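Local coordinates for galactose-binding-like protein (Bacteroides thetaiotaomicron, PDB 7M1B) that is a SusE-like protein that probably binds carbohydrate through its galactose-binding-like domain and belongs to a family with a potential degradative capacity, at residues G170-A173 / E174-F178; A224-T227 / L228-F232; N233-G237 / L238-N242. All blocks are in the same frame, centred on the assembly; numbering follows the deposited sequence.

The three contacts fall into two groups. Interaction 1 lies alone, at the loop leading into strand 176-183 of the smaller beta domain. Its centre is 40 Å from that of interaction 2 and 37 Å from that of interaction 3. Interactions 2 and 3 are neighbours in the long loop between strands 211-212 and 244-245, with centres 11 Å apart, and they touch. Asn242 ND2 of interaction 3 probably donates a hydrogen bond to Ser230 O of interaction 2, at 2.9 Å. Asn242 OD1 also packs 3.4 Å from His226 CE1. Asn242 thus joins the two parts of the loop. No ligand lies at any of the three contacts.

Interaction 1 (G170-A173 / E174-F178); sequences GFSA and EPHDF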
ATOM      1  N   GLY A 170     -15.496  -3.096   9.125  1.00 31.82           N
ATOM      2  CA  GLY A 170     -16.921  -3.336   8.949  1.00 35.64           C
ATOM      3  C   GLY A 170     -17.788  -2.162   9.399  1.00 31.63           C
ATOM      4  O   GLY A 170     -18.995  -2.335   9.538  1.00 36.83           O
ATOM      5  N   PHE A 171     -17.206  -0.973   9.596  1.00 27.78           N
ATOM      6  CA  PHE A 171     -17.962   0.128  10.148  1.00 27.09           C
ATOM      7  C   PHE A 171     -18.128   1.258   9.124  1.00 30.66           C
ATOM      8  O   PHE A 171     -17.240   1.601   8.353  1.00 30.96           O
ATOM      9  CB  PHE A 171     -17.269   0.731  11.366  1.00 26.85           C
ATOM     10  CG  PHE A 171     -17.278  -0.214  12.533  1.00 34.68           C
ATOM     11  CD1 PHE A 171     -18.376  -0.247  13.388  1.00 34.59           C
ATOM     12  CD2 PHE A 171     -16.270  -1.153  12.684  1.00 30.90           C
ATOM     13  CE1 PHE A 171     -18.436  -1.144  14.439  1.00 37.71           C
ATOM     14  CE2 PHE A 171     -16.314  -2.047  13.749  1.00 36.06           C
ATOM     15  CZ  PHE A 171     -17.405  -2.052  14.605  1.00 39.22           C
ATOM     16  N   SER A 172     -19.266   1.900   9.206  1.00 25.21           N
ATOM     17  CA  SER A 172     -19.561   3.054   8.390  1.00 26.45           C
ATOM     18  C   SER A 172     -18.703   4.277   8.783  1.00 27.68           C
ATOM     19  O   SER A 172     -18.330   4.421   9.941  1.00 28.77           O
ATOM     20  CB  SER A 172     -21.068   3.301   8.509  1.00 31.88           C
ATOM     21  OG  SER A 172     -21.442   3.610   9.841  1.00 35.05           O
ATOM     22  N   ALA A 173     -18.487   5.243   7.844  1.00 26.07           N
ATOM     23  CA  ALA A 173     -17.692   6.425   8.177  1.00 26.96           C
ATOM     24  C   ALA A 173     -18.572   7.549   8.726  1.00 29.18           C
ATOM     25  O   ALA A 173     -18.955   8.501   8.024  1.00 28.59           O
ATOM     26  CB  ALA A 173     -16.878   6.891   7.006  1.00 24.72           C
ATOM     27  N   GLU A 174     -18.883   7.394  10.006  1.00 28.05           N
ATOM     28  CA  GLU A 174     -19.614   8.317  10.859  1.00 24.40           C
ATOM     29  C   GLU A 174     -19.042   8.118  12.273  1.00 24.25           C
ATOM     30  O   GLU A 174     -18.449   7.055  12.561  1.00 26.51           O
ATOM     31  CB  GLU A 174     -21.101   7.955  10.781  1.00 26.10           C
ATOM     32  CG  GLU A 174     -21.395   6.559  11.299  1.00 31.79           C
ATOM     33  CD  GLU A 174     -22.877   6.255  11.178  1.00 32.81           C
ATOM     34  OE1 GLU A 174     -23.692   6.835  11.980  1.00 33.37           O
ATOM     35  OE2 GLU A 174     -23.238   5.526  10.220  1.00 39.43           O
ATOM     36  N   PRO A 175     -19.305   9.003  13.263  1.00 23.71           N
ATOM     37  CA  PRO A 175     -18.843   8.714  14.626  1.00 23.93           C
ATOM     38  C   PRO A 175     -19.467   7.462  15.239  1.00 28.48           C
ATOM     39  O   PRO A 175     -20.659   7.237  15.182  1.00 26.68           O
ATOM     40  CB  PRO A 175     -19.197   9.975  15.464  1.00 27.63           C
ATOM     41  CG  PRO A 175     -19.755  11.007  14.486  1.00 30.79           C
ATOM     42  CD  PRO A 175     -19.939  10.339  13.141  1.00 29.03           C
ATOM     43  N   HIS A 176     -18.626   6.635  15.878  1.00 25.93           N
ATOM     44  CA  HIS A 176     -19.096   5.493  16.636  1.00 30.77           C
ATOM     45  C   HIS A 176     -18.360   5.443  17.966  1.00 31.44           C
ATOM     46  O   HIS A 176     -17.215   5.889  18.067  1.00 29.93           O
ATOM     47  CB  HIS A 176     -18.731   4.189  15.936  1.00 28.92           C
ATOM     48  CG  HIS A 176     -19.333   3.985  14.599  1.00 28.90           C
ATOM     49  ND1 HIS A 176     -20.608   3.483  14.431  1.00 37.23           N
ATOM     50  CD2 HIS A 176     -18.806   4.173  13.372  1.00 26.52           C
ATOM     51  CE1 HIS A 176     -20.845   3.353  13.142  1.00 34.84           C
ATOM     52  NE2 HIS A 176     -19.724   3.698  12.486  1.00 30.25           N
ATOM     53  N   ASP A 177     -19.066   4.950  18.984  1.00 30.98           N
ATOM     54  CA  ASP A 177     -18.503   4.798  20.311  1.00 34.56           C
ATOM     55  C   ASP A 177     -17.873   3.413  20.397  1.00 35.37           C
ATOM     56  O   ASP A 177     -18.518   2.409  20.029  1.00 38.98           O
ATOM     57  CB  ASP A 177     -19.635   4.969  21.332  1.00 37.93           C
ATOM     58  CG  ASP A 177     -20.360   6.295  21.211  1.00 47.36           C
ATOM     59  OD1 ASP A 177     -19.690   7.308  20.902  1.00 41.55           O
ATOM     60  OD2 ASP A 177     -21.597   6.306  21.454  1.00 54.65           O
ATOM     61  N   PHE A 178     -16.610   3.398  20.846  1.00 35.78           N
ATOM     62  CA  PHE A 178     -15.852   2.171  21.015  1.00 33.61           C
ATOM     63  C   PHE A 178     -15.474   2.003  22.488  1.00 41.81           C
ATOM     64  O   PHE A 178     -15.289   2.985  23.224  1.00 40.02           O
ATOM     65  CB  PHE A 178     -14.610   2.171  20.108  1.00 33.51           C
ATOM     66  CG  PHE A 178     -14.905   2.198  18.624  1.00 31.07           C
ATOM     67  CD1 PHE A 178     -15.149   1.011  17.935  1.00 36.71           C
ATOM     68  CD2 PHE A 178     -14.950   3.396  17.914  1.00 30.24           C
ATOM     69  CE1 PHE A 178     -15.411   1.000  16.573  1.00 36.44           C
ATOM     70  CE2 PHE A 178     -15.190   3.379  16.548  1.00 28.98           C
ATOM     71  CZ  PHE A 178     -15.441   2.192  15.888  1.00 31.70           C
TER
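Phe171, His176 and Phe178 form an aromatic cluster where a loop enters strand 176-183, part of a four-stranded antiparallel sheet. The bend contains an inverse gamma turn centred on Ala173, closed by a weak bond from Glu174 N to Ser172 O. Two edge-to-face contacts build the cluster. Phe178 turns its edge to Phe171 and sets CE1 over the middle of that ring, with Phe178 CE1 4.1 Å from Phe171 CZ. Phe171 in turn brings its CD1 edge over a face of His176, ring centroids 5.5 Å apart. Pro199 touches both Phe171 and His176, and Thr144 of the adjoining strand touches both phenylalanines.

The imidazole uses NE2 for its polar contacts. His176 NE2 donates to Ser172 O at 3.0 Å, and that oxygen lies almost in the ring plane. Seen from the acceptor, the donor is tilted 26° from the carbonyl plane. This bond, with the packing of Phe171, probably holds the ring's rotation. A leucine in place of His176 would probably leave Ser172 O without this donor and the edge of Phe171 without a flat face to meet.

Ser172 OG sits between its backbone N and carbonyl carbon (chi1 63°), which carries it to the imidazole and the carboxylate together. His176 NE2 reaches it only weakly, at 3.2 Å. The shorter bond runs from Ser172 OG to Glu174 OE2, 2.7 Å, and meets the carboxylate on its anti side, 30° out of the carboxylate plane.

Interaction 2 (A224-T227 / L228-F232); sequences AGHT and LESLF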
ATOM      1  N   ALA A 224      10.752   6.543 -24.735  1.00 22.04           N
ATOM      2  CA  ALA A 224       9.730   6.306 -25.755  1.00 21.38           C
ATOM      3  C   ALA A 224       8.678   7.424 -25.717  1.00 21.94           C
ATOM      4  O   ALA A 224       7.475   7.198 -25.910  1.00 20.47           O
ATOM      5  CB  ALA A 224       9.094   4.925 -25.640  1.00 19.29           C
ATOM      6  N   GLY A 225       9.122   8.636 -25.357  1.00 23.24           N
ATOM      7  CA  GLY A 225       8.283   9.806 -25.534  1.00 23.10           C
ATOM      8  C   GLY A 225       7.362  10.111 -24.381  1.00 23.26           C
ATOM      9  O   GLY A 225       6.646  11.086 -24.436  1.00 26.75           O
ATOM     10  N   HIS A 226       7.518   9.386 -23.241  1.00 18.93           N
ATOM     11  CA  HIS A 226       6.617   9.656 -22.128  1.00 18.05           C
ATOM     12  C   HIS A 226       7.446   9.938 -20.870  1.00 16.64           C
ATOM     13  O   HIS A 226       8.662  10.140 -20.960  1.00 17.65           O
ATOM     14  CB  HIS A 226       5.571   8.526 -21.896  1.00 18.64           C
ATOM     15  CG  HIS A 226       4.362   8.562 -22.772  1.00 27.60           C
ATOM     16  ND1 HIS A 226       3.150   9.129 -22.314  1.00 27.24           N
ATOM     17  CD2 HIS A 226       4.110   8.028 -23.979  1.00 39.31           C
ATOM     18  CE1 HIS A 226       2.230   8.965 -23.251  1.00 32.12           C
ATOM     19  NE2 HIS A 226       2.805   8.270 -24.288  1.00 33.95           N
ATOM     20  N   THR A 227       6.778  10.182 -19.758  1.00 16.80           N
ATOM     21  CA  THR A 227       7.447  10.367 -18.480  1.00 17.69           C
ATOM     22  C   THR A 227       6.745   9.583 -17.391  1.00 16.54           C
ATOM     23  O   THR A 227       5.634   9.074 -17.556  1.00 15.40           O
ATOM     24  CB  THR A 227       7.614  11.832 -18.038  1.00 18.02           C
ATOM     25  OG1 THR A 227       6.329  12.254 -17.536  1.00 18.74           O
ATOM     26  CG2 THR A 227       8.140  12.708 -19.139  1.00 18.51           C
ATOM     27  N   LEU A 228       7.371   9.484 -16.201  1.00 16.90           N
ATOM     28  CA  LEU A 228       6.674   8.833 -15.104  1.00 18.66           C
ATOM     29  C   LEU A 228       5.294   9.417 -14.846  1.00 16.10           C
ATOM     30  O   LEU A 228       4.390   8.706 -14.417  1.00 16.96           O
ATOM     31  CB  LEU A 228       7.583   8.875 -13.842  1.00 17.44           C
ATOM     32  CG  LEU A 228       7.102   8.000 -12.675  1.00 17.68           C
ATOM     33  CD1 LEU A 228       7.032   6.543 -13.021  1.00 19.05           C
ATOM     34  CD2 LEU A 228       7.992   8.254 -11.478  1.00 18.25           C
ATOM     35  N   GLU A 229       5.132  10.744 -15.102  1.00 15.58           N
ATOM     36  CA  GLU A 229       3.848  11.375 -14.793  1.00 17.67           C
ATOM     37  C   GLU A 229       2.731  10.874 -15.713  1.00 15.53           C
ATOM     38  O   GLU A 229       1.549  10.997 -15.347  1.00 17.05           O
ATOM     39  CB  GLU A 229       3.979  12.904 -14.942  1.00 19.24           C
ATOM     40  CG  GLU A 229       2.906  13.652 -14.205  1.00 23.67           C
ATOM     41  CD  GLU A 229       2.892  15.111 -14.608  1.00 23.52           C
ATOM     42  OE1 GLU A 229       4.028  15.704 -14.856  1.00 23.86           O
ATOM     43  OE2 GLU A 229       1.761  15.672 -14.527  1.00 25.30           O
ATOM     44  N   SER A 230       3.031  10.175 -16.831  1.00 15.95           N
ATOM     45  CA  SER A 230       2.028   9.507 -17.634  1.00 17.26           C
ATOM     46  C   SER A 230       1.250   8.475 -16.849  1.00 15.71           C
ATOM     47  O   SER A 230       0.122   8.113 -17.225  1.00 16.05           O
ATOM     48  CB  SER A 230       2.759   8.855 -18.797  1.00 19.03           C
ATOM     49  OG  SER A 230       3.222   9.851 -19.717  1.00 19.45           O
ATOM     50  N   LEU A 231       1.812   7.964 -15.720  1.00 16.57           N
ATOM     51  CA  LEU A 231       1.017   7.008 -14.962  1.00 15.40           C
ATOM     52  C   LEU A 231      -0.174   7.634 -14.243  1.00 15.59           C
ATOM     53  O   LEU A 231      -1.043   6.901 -13.728  1.00 16.02           O
ATOM     54  CB  LEU A 231       1.847   6.261 -13.908  1.00 15.37           C
ATOM     55  CG  LEU A 231       3.091   5.520 -14.462  1.00 14.52           C
ATOM     56  CD1 LEU A 231       3.729   4.781 -13.249  1.00 16.94           C
ATOM     57  CD2 LEU A 231       2.620   4.486 -15.549  1.00 17.37           C
ATOM     58  N   PHE A 232      -0.273   8.968 -14.306  1.00 17.31           N
ATOM     59  CA  PHE A 232      -1.327   9.635 -13.540  1.00 14.41           C
ATOM     60  C   PHE A 232      -2.082  10.613 -14.440  1.00 16.63           C
ATOM     61  O   PHE A 232      -2.772  11.492 -13.892  1.00 19.70           O
ATOM     62  CB  PHE A 232      -0.605  10.474 -12.449  1.00 18.65           C
ATOM     63  CG  PHE A 232       0.420   9.701 -11.644  1.00 16.83           C
ATOM     64  CD1 PHE A 232       0.083   8.579 -10.875  1.00 19.40           C
ATOM     65  CD2 PHE A 232       1.802  10.009 -11.814  1.00 19.54           C
ATOM     66  CE1 PHE A 232       1.041   7.865 -10.155  1.00 18.84           C
ATOM     67  CE2 PHE A 232       2.743   9.257 -11.105  1.00 21.40           C
ATOM     68  CZ  PHE A 232       2.407   8.165 -10.333  1.00 18.44           C
TER
HETATM   69  O   HOH W   1       4.209  12.308 -19.193  1.00 24.98           O
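Ser230 OG is gripped by two partners, His226 ND1 and water 1, each at 2.7 Å. Ser230 belongs to the 3-10 segment 228-231, a single short turn in a loop of the galactose-binding-like domain, and His226 lies just ahead of it in the chain. The hydroxyl comes in at the edge of the imidazole, in the ring plane. Either group could be the donor, and the bond is fairly straight at 157°. Ser230 OG stands anti to its own carbonyl carbon and beside the backbone N (chi1 -71°), which turns it back toward the preceding loop. The ring of Tyr243 also meets His226.

Thr227 starts the turn with two acceptors. Its carbonyl O receives Ser230 N at 2.9 Å, with the donor well above the carbonyl plane. Its OG1 receives Glu229 N at 3.1 Å, as in an ST turn. The threonine thus occupies two backbone N-H groups at the beginning of the segment. The apolar side chains of the turn face the beta strands. Leu228 rests on Phe258 and Phe260, while Leu231 touches Met371 and Leu374 of strand 370-380. Glu229 leads away and forms a salt bridge with Lys211. Water 1 closes the network on the threonine side, joining Ser230 OG to Thr227 OG1, which lies 2.7 Å from that water.

Interaction 3 (N233-G237 / L238-N242); sequences NGDHG and LNSWN
Asp235 accepts from Ser240 across a tight loop of the galactose-binding-like domain, which reverses through a type I beta turn from Gly237 to Ser240. Ser240 OG donates to Asp235 OD1 at 2.7 Å, coming from above the carboxylate plane. The same hydroxyl oxygen accepts Asn242 N at 3.0 Å, an ST turn. Asp235 OD2 takes hydrogens from two waters. Water 2 also accepts from Trp241 N, and water 3 also donates to Asn242 OD1.

Asn242 CG lies anti to its backbone N (chi1 -170°), and the amide stacks against the Asp235 carboxylate, planes 24° apart. Its OD1 receives Asn233 ND2 at 3.0 Å in a nearly straight bond. Its ND2 has Ser230 O as main partner and reaches Asp235 O only weakly. Asn233 OD1 accepts Asp235 N at 2.9 Å, an Asx turn, and also a bond from Gln373 NE2. The backbone turn closes with Ser240 N on Gly237 O at 3.1 Å. Gly237 O also accepts from Ser277 OG.

The Asp235 carboxylate is met here by the Ser240 hydroxyl and two waters, so its charge is probably spread over neutral donors.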
ATOM      1  N   ASN A 233      -2.165  10.306 -15.728  1.00 15.87           N
ATOM      2  CA  ASN A 233      -2.827  11.248 -16.651  1.00 16.38           C
ATOM      3  C   ASN A 233      -4.298  10.869 -16.987  1.00 18.25           C
ATOM      4  O   ASN A 233      -4.934  11.486 -17.859  1.00 20.84           O
ATOM      5  CB  ASN A 233      -1.990  11.447 -17.900  1.00 16.82           C
ATOM      6  CG  ASN A 233      -1.873  10.198 -18.728  1.00 18.36           C
ATOM      7  OD1 ASN A 233      -2.512   9.173 -18.436  1.00 18.65           O
ATOM      8  ND2 ASN A 233      -0.988  10.237 -19.721  1.00 19.61           N
ATOM      9  N   GLY A 234      -4.773   9.760 -16.454  1.00 16.96           N
ATOM     10  CA  GLY A 234      -6.131   9.250 -16.635  1.00 16.38           C
ATOM     11  C   GLY A 234      -6.260   8.282 -17.811  1.00 16.02           C
ATOM     12  O   GLY A 234      -7.294   7.636 -17.920  1.00 18.37           O
ATOM     13  N   ASP A 235      -5.255   8.161 -18.696  1.00 17.38           N
ATOM     14  CA  ASP A 235      -5.410   7.368 -19.929  1.00 19.38           C
ATOM     15  C   ASP A 235      -5.056   5.917 -19.579  1.00 22.33           C
ATOM     16  O   ASP A 235      -3.917   5.578 -19.275  1.00 20.30           O
ATOM     17  CB  ASP A 235      -4.462   7.886 -21.023  1.00 19.53           C
ATOM     18  CG  ASP A 235      -4.540   7.192 -22.411  1.00 24.38           C
ATOM     19  OD1 ASP A 235      -5.359   6.230 -22.656  1.00 23.94           O
ATOM     20  OD2 ASP A 235      -3.764   7.621 -23.312  1.00 27.99           O
ATOM     21  N   HIS A 236      -6.052   5.034 -19.665  1.00 17.97           N
ATOM     22  CA  HIS A 236      -5.799   3.630 -19.345  1.00 16.86           C
ATOM     23  C   HIS A 236      -6.839   2.769 -20.087  1.00 17.39           C
ATOM     24  O   HIS A 236      -7.738   3.316 -20.743  1.00 21.51           O
ATOM     25  CB  HIS A 236      -5.895   3.439 -17.834  1.00 19.56           C
ATOM     26  CG  HIS A 236      -7.298   3.602 -17.304  1.00 18.39           C
ATOM     27  ND1 HIS A 236      -7.912   4.897 -17.281  1.00 17.63           N
ATOM     28  CD2 HIS A 236      -8.270   2.720 -16.996  1.00 21.08           C
ATOM     29  CE1 HIS A 236      -9.183   4.754 -16.834  1.00 20.97           C
ATOM     30  NE2 HIS A 236      -9.391   3.435 -16.622  1.00 19.92           N
ATOM     31  N   GLY A 237      -6.601   1.443 -20.084  1.00 16.66           N
ATOM     32  CA  GLY A 237      -7.530   0.453 -20.595  1.00 17.87           C
ATOM     33  C   GLY A 237      -6.904  -0.340 -21.740  1.00 16.29           C
ATOM     34  O   GLY A 237      -5.746  -0.083 -22.197  1.00 17.71           O
ATOM     35  N   LEU A 238      -7.667  -1.303 -22.226  1.00 17.00           N
ATOM     36  CA  LEU A 238      -7.186  -2.320 -23.167  1.00 18.32           C
ATOM     37  C   LEU A 238      -6.580  -1.693 -24.390  1.00 17.47           C
ATOM     38  O   LEU A 238      -5.455  -2.062 -24.809  1.00 20.57           O
ATOM     39  CB  LEU A 238      -8.345  -3.225 -23.563  1.00 18.23           C
ATOM     40  CG  LEU A 238      -7.951  -4.361 -24.499  1.00 19.05           C
ATOM     41  CD1 LEU A 238      -6.958  -5.353 -23.813  1.00 20.70           C
ATOM     42  CD2 LEU A 238      -9.239  -5.135 -24.927  1.00 23.00           C
ATOM     43  N   ASN A 239      -7.281  -0.703 -24.966  1.00 17.92           N
ATOM     44  CA  ASN A 239      -6.902  -0.110 -26.229  1.00 20.07           C
ATOM     45  C   ASN A 239      -5.980   1.118 -26.091  1.00 20.56           C
ATOM     46  O   ASN A 239      -5.786   1.860 -27.039  1.00 21.80           O
ATOM     47  CB  ASN A 239      -8.106   0.150 -27.127  1.00 21.39           C
ATOM     48  CG  ASN A 239      -8.630  -1.101 -27.785  1.00 24.46           C
ATOM     49  OD1 ASN A 239      -7.922  -2.118 -27.814  1.00 24.30           O
ATOM     50  ND2 ASN A 239      -9.871  -1.049 -28.261  1.00 22.17           N
ATOM     51  N   SER A 240      -5.576   1.442 -24.869  1.00 18.37           N
ATOM     52  CA  SER A 240      -4.737   2.603 -24.621  1.00 18.33           C
ATOM     53  C   SER A 240      -3.290   2.378 -25.083  1.00 17.65           C
ATOM     54  O   SER A 240      -2.737   1.261 -24.891  1.00 18.65           O
ATOM     55  CB  SER A 240      -4.751   2.894 -23.165  1.00 17.90           C
ATOM     56  OG  SER A 240      -3.882   3.983 -22.835  1.00 17.72           O
ATOM     57  N   TRP A 241      -2.724   3.454 -25.627  1.00 15.62           N
ATOM     58  CA  TRP A 241      -1.280   3.494 -25.977  1.00 15.56           C
ATOM     59  C   TRP A 241      -0.479   4.234 -24.888  1.00 15.93           C
ATOM     60  O   TRP A 241       0.719   4.566 -25.064  1.00 18.18           O
ATOM     61  CB  TRP A 241      -1.057   4.138 -27.384  1.00 17.60           C
ATOM     62  CG  TRP A 241      -0.673   3.062 -28.379  1.00 17.47           C
ATOM     63  CD1 TRP A 241       0.572   2.895 -28.958  1.00 17.08           C
ATOM     64  CD2 TRP A 241      -1.490   1.990 -28.889  1.00 16.79           C
ATOM     65  NE1 TRP A 241       0.537   1.803 -29.765  1.00 18.60           N
ATOM     66  CE2 TRP A 241      -0.684   1.211 -29.719  1.00 18.52           C
ATOM     67  CE3 TRP A 241      -2.814   1.570 -28.633  1.00 18.82           C
ATOM     68  CZ2 TRP A 241      -1.159   0.101 -30.409  1.00 20.97           C
ATOM     69  CZ3 TRP A 241      -3.286   0.432 -29.272  1.00 23.16           C
ATOM     70  CH2 TRP A 241      -2.449  -0.296 -30.137  1.00 20.44           C
ATOM     71  N   ASN A 242      -1.092   4.519 -23.725  1.00 18.02           N
ATOM     72  CA  ASN A 242      -0.347   5.287 -22.715  1.00 14.79           C
ATOM     73  C   ASN A 242       0.611   4.403 -21.906  1.00 14.75           C
ATOM     74  O   ASN A 242       0.396   3.195 -21.754  1.00 18.72           O
ATOM     75  CB  ASN A 242      -1.376   5.758 -21.683  1.00 15.72           C
ATOM     76  CG  ASN A 242      -0.788   6.775 -20.714  1.00 17.18           C
ATOM     77  OD1 ASN A 242      -0.154   7.729 -21.135  1.00 23.06           O
ATOM     78  ND2 ASN A 242      -0.779   6.486 -19.421  1.00 20.28           N
TER
HETATM   79  O   HOH W   2      -3.867   6.190 -25.748  1.00 27.66           O
HETATM   80  O   HOH W   3      -1.730   9.256 -23.213  1.00 28.16           O